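Local coordinates for histidinol-phosphatase (Listeria monocytogenes str. 4b H7858, PDB 3DCP) that probably hydrolyses L-histidinol phosphate to L-histidinol and phosphate, a step of histidine biosynthesis, as a metal-dependent phosphatase of the PHP family, at the Fe (III) ion site. Residues are numbered along the deposited sequence; one frame, centred on the assembly and turned at random.

The Fe (III) ion site. Residues 6, 8, 39-40, 93, 95, 121, 123, 135, 181, 222, 224, 258, 260. With FE (Fe (III) ion), chain B; FE (Fe (III) ion), chain C.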
loop_
_atom_site.group_PDB
_atom_site.type_symbol
_atom_site.label_atom_id
_atom_site.label_comp_id
_atom_site.label_asym_id
_atom_site.label_seq_id
_atom_site.Cartn_x
_atom_site.Cartn_y
_atom_site.Cartn_z
ATOM N N HIS A 6 -6.458 -3.906 -4.645
ATOM C CA HIS A 6 -5.345 -2.975 -4.747
ATOM C C HIS A 6 -4.776 -2.908 -6.158
ATOM O O HIS A 6 -3.925 -3.712 -6.534
ATOM C CB HIS A 6 -4.268 -3.395 -3.733
ATOM C CG HIS A 6 -3.260 -2.336 -3.428
ATOM N ND1 HIS A 6 -2.518 -2.333 -2.266
ATOM C CD2 HIS A 6 -2.848 -1.259 -4.140
ATOM C CE1 HIS A 6 -1.693 -1.301 -2.274
ATOM N NE2 HIS A 6 -1.876 -0.634 -3.400
ATOM N N HIS A 8 -3.739 -0.049 -9.661
ATOM C CA HIS A 8 -3.442 1.314 -10.070
ATOM C C HIS A 8 -3.796 1.580 -11.530
ATOM O O HIS A 8 -4.231 0.675 -12.242
ATOM C CB HIS A 8 -1.977 1.619 -9.766
ATOM C CG HIS A 8 -1.694 1.699 -8.299
ATOM N ND1 HIS A 8 -1.919 2.840 -7.558
ATOM C CD2 HIS A 8 -1.276 0.757 -7.420
ATOM C CE1 HIS A 8 -1.647 2.600 -6.287
ATOM N NE2 HIS A 8 -1.255 1.343 -6.177
ATOM N N GLU A 39 -5.956 4.456 -6.654
ATOM C CA GLU A 39 -4.809 5.201 -7.121
ATOM C C GLU A 39 -4.187 6.029 -5.997
ATOM O O GLU A 39 -4.852 6.366 -5.015
ATOM C CB GLU A 39 -5.221 6.109 -8.276
ATOM C CG GLU A 39 -4.044 6.737 -8.952
ATOM C CD GLU A 39 -3.047 5.688 -9.386
ATOM O OE1 GLU A 39 -3.285 5.032 -10.424
ATOM O OE2 GLU A 39 -2.045 5.505 -8.668
ATOM N N HIS A 40 -2.908 6.348 -6.141
ATOM C CA HIS A 40 -2.214 7.153 -5.148
ATOM C C HIS A 40 -2.813 8.544 -4.993
ATOM O O HIS A 40 -2.953 9.288 -5.965
ATOM C CB HIS A 40 -0.745 7.298 -5.527
ATOM C CG HIS A 40 0.034 6.034 -5.386
ATOM N ND1 HIS A 40 0.405 5.524 -4.160
ATOM C CD2 HIS A 40 0.504 5.167 -6.313
ATOM C CE1 HIS A 40 1.073 4.398 -4.337
ATOM N NE2 HIS A 40 1.146 4.160 -5.633
ATOM N N GLU A 93 -5.163 4.914 -2.592
ATOM C CA GLU A 93 -4.199 4.300 -1.702
ATOM C C GLU A 93 -3.722 5.576 -1.013
ATOM O O GLU A 93 -2.990 6.372 -1.598
ATOM C CB GLU A 93 -3.033 3.663 -2.440
ATOM C CG GLU A 93 -1.905 3.329 -1.477
ATOM C CD GLU A 93 -0.888 2.367 -2.051
ATOM O OE1 GLU A 93 -0.696 2.374 -3.276
ATOM O OE2 GLU A 93 -0.272 1.625 -1.274
ATOM N N ASP A 95 -1.649 7.827 1.467
ATOM C CA ASP A 95 -0.370 7.863 2.165
ATOM C C ASP A 95 -0.554 8.357 3.590
ATOM O O ASP A 95 -1.146 9.423 3.808
ATOM C CB ASP A 95 0.594 8.827 1.471
ATOM C CG ASP A 95 1.504 8.143 0.482
ATOM O OD1 ASP A 95 2.509 7.537 0.917
ATOM O OD2 ASP A 95 1.217 8.224 -0.731
ATOM N N SER A 121 -1.596 3.472 3.444
ATOM C CA SER A 121 -0.246 2.917 3.384
ATOM C C SER A 121 0.869 3.830 3.881
ATOM O O SER A 121 0.818 5.053 3.727
ATOM C CB SER A 121 0.084 2.500 1.940
ATOM O OG SER A 121 -0.839 1.550 1.436
ATOM N N HIS A 123 4.576 4.910 3.251
ATOM C CA HIS A 123 5.615 4.896 2.205
ATOM C C HIS A 123 6.824 5.770 2.539
ATOM O O HIS A 123 7.895 5.603 1.948
ATOM C CB HIS A 123 5.054 5.376 0.861
ATOM C CG HIS A 123 4.005 4.483 0.283
ATOM N ND1 HIS A 123 2.760 4.945 -0.092
ATOM C CD2 HIS A 123 4.011 3.157 0.006
ATOM C CE1 HIS A 123 2.047 3.944 -0.573
ATOM N NE2 HIS A 123 2.783 2.847 -0.523
ATOM N N ASP A 135 10.235 2.624 -0.233
ATOM C CA ASP A 135 10.219 1.710 -1.380
ATOM C C ASP A 135 10.767 2.154 -2.743
ATOM O O ASP A 135 10.576 1.453 -3.738
ATOM C CB ASP A 135 8.780 1.212 -1.573
ATOM C CG ASP A 135 7.817 2.343 -1.870
ATOM O OD1 ASP A 135 8.245 3.511 -1.789
ATOM O OD2 ASP A 135 6.639 2.083 -2.185
ATOM N N HIS A 181 0.097 -3.235 2.545
ATOM C CA HIS A 181 1.354 -3.989 2.670
ATOM C C HIS A 181 2.143 -3.676 3.940
ATOM O O HIS A 181 3.157 -2.983 3.876
ATOM C CB HIS A 181 2.232 -3.688 1.448
ATOM C CG HIS A 181 2.280 -2.231 1.086
ATOM N ND1 HIS A 181 2.637 -1.252 1.986
ATOM C CD2 HIS A 181 2.006 -1.590 -0.078
ATOM C CE1 HIS A 181 2.586 -0.069 1.397
ATOM N NE2 HIS A 181 2.205 -0.248 0.145
ATOM N N ASP A 222 -4.256 -5.645 3.755
ATOM C CA ASP A 222 -3.957 -5.767 2.331
ATOM C C ASP A 222 -2.953 -6.921 2.178
ATOM O O ASP A 222 -1.827 -6.813 2.657
ATOM C CB ASP A 222 -3.364 -4.423 1.871
ATOM C CG ASP A 222 -2.748 -4.452 0.476
ATOM O OD1 ASP A 222 -3.373 -4.980 -0.466
ATOM O OD2 ASP A 222 -1.641 -3.878 0.316
ATOM N N ASN A 224 -0.775 -8.207 0.043
ATOM C CA ASN A 224 -0.100 -7.723 -1.151
ATOM C C ASN A 224 0.957 -8.675 -1.722
ATOM O O ASN A 224 1.949 -8.988 -1.064
ATOM C CB ASN A 224 0.509 -6.364 -0.799
ATOM C CG ASN A 224 0.844 -5.533 -2.010
ATOM O OD1 ASN A 224 1.590 -5.969 -2.890
ATOM N ND2 ASN A 224 0.314 -4.311 -2.049
ATOM N N ASP A 258 -1.585 -5.044 -6.374
ATOM C CA ASP A 258 -0.838 -3.797 -6.487
ATOM C C ASP A 258 -0.411 -3.597 -7.948
ATOM O O ASP A 258 0.690 -3.118 -8.225
ATOM C CB ASP A 258 0.401 -3.838 -5.592
ATOM C CG ASP A 258 0.715 -2.483 -4.974
ATOM O OD1 ASP A 258 0.383 -1.456 -5.596
ATOM O OD2 ASP A 258 1.299 -2.447 -3.874
ATOM N N HIS A 260 0.227 -2.208 -11.583
ATOM C CA HIS A 260 0.504 -0.903 -12.176
ATOM C C HIS A 260 0.506 -1.054 -13.688
ATOM O O HIS A 260 0.931 -0.158 -14.419
ATOM C CB HIS A 260 1.855 -0.360 -11.707
ATOM C CG HIS A 260 1.877 0.006 -10.260
ATOM N ND1 HIS A 260 1.773 -0.932 -9.255
ATOM C CD2 HIS A 260 1.948 1.208 -9.643
ATOM C CE1 HIS A 260 1.780 -0.325 -8.083
ATOM N NE2 HIS A 260 1.883 0.975 -8.290
HETATM FE FE FE B . 1.945 1.198 -1.654
HETATM FE FE FE C . -0.203 0.472 -4.381
HETATM O O HOH W 1 4.211 0.310 -1.747
#
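The dinuclear metal centre of a PHP-family phosphatase opens with the HxH pair His6 and His8, and two ions modelled as Fe (III) lie 3.5 Å apart, FE of chain B to FE of chain C. Glu93 joins them. Its chain runs out extended, CG anti to the backbone N (chi1 167°), so the carboxylate straddles the pair, OE1 on the chain C ion and OE2 on the chain B ion. Ser121 OG donates to the anti lone pair of Glu93 OE2 at 2.8 Å, a second hold that should fix the rotation of the bridge.

Around the chain C ion, His6 and His8 both bind through NE2, and Asp258 OD1 lies 2.4 Å from FE, almost straight across from Glu93 OE1 (177°). The Asp258 carboxylate carbon also covers one face of the His6 ring near its rim. The His8 ring is fixed from behind: Glu39 OE2 takes its ND1 at 2.9 Å, near the ring plane but met from above the plane of the acid, and also accepts the backbone N of His40. Asn224 ND2 reaches Asp258 OD2 at 2.8 Å and also Asp222 OD2, tying two acidic groups together.

On the chain B ion, His123 and His181 bind through NE2. His123 is oriented by Asp95 OD1, 2.8 Å from its ND1, in the same manner: near the ring plane, above the carboxylate. His181 CG sits between the backbone N and the carbonyl carbon (chi1 44°), turning NE2 to the ion, while its backbone N is held by the anti lone pair of Asp222 OD2. A water lies opposite Glu93 OE2 and 2.4 Å from FE. It contacts Asp135 OD2 at 3.0 Å, so the acid may hold or polarise it; whether it attacks the phosphate, the structure alone does not show.

In the distorted TIM-like barrel of the PHP domain, strands 3-7 and 87-95 and the loops carrying His8, His123, His181 and Asp258 bring the ligands together at the mouth, with second-shell support from strands 34-40, 117-121 and 220-224.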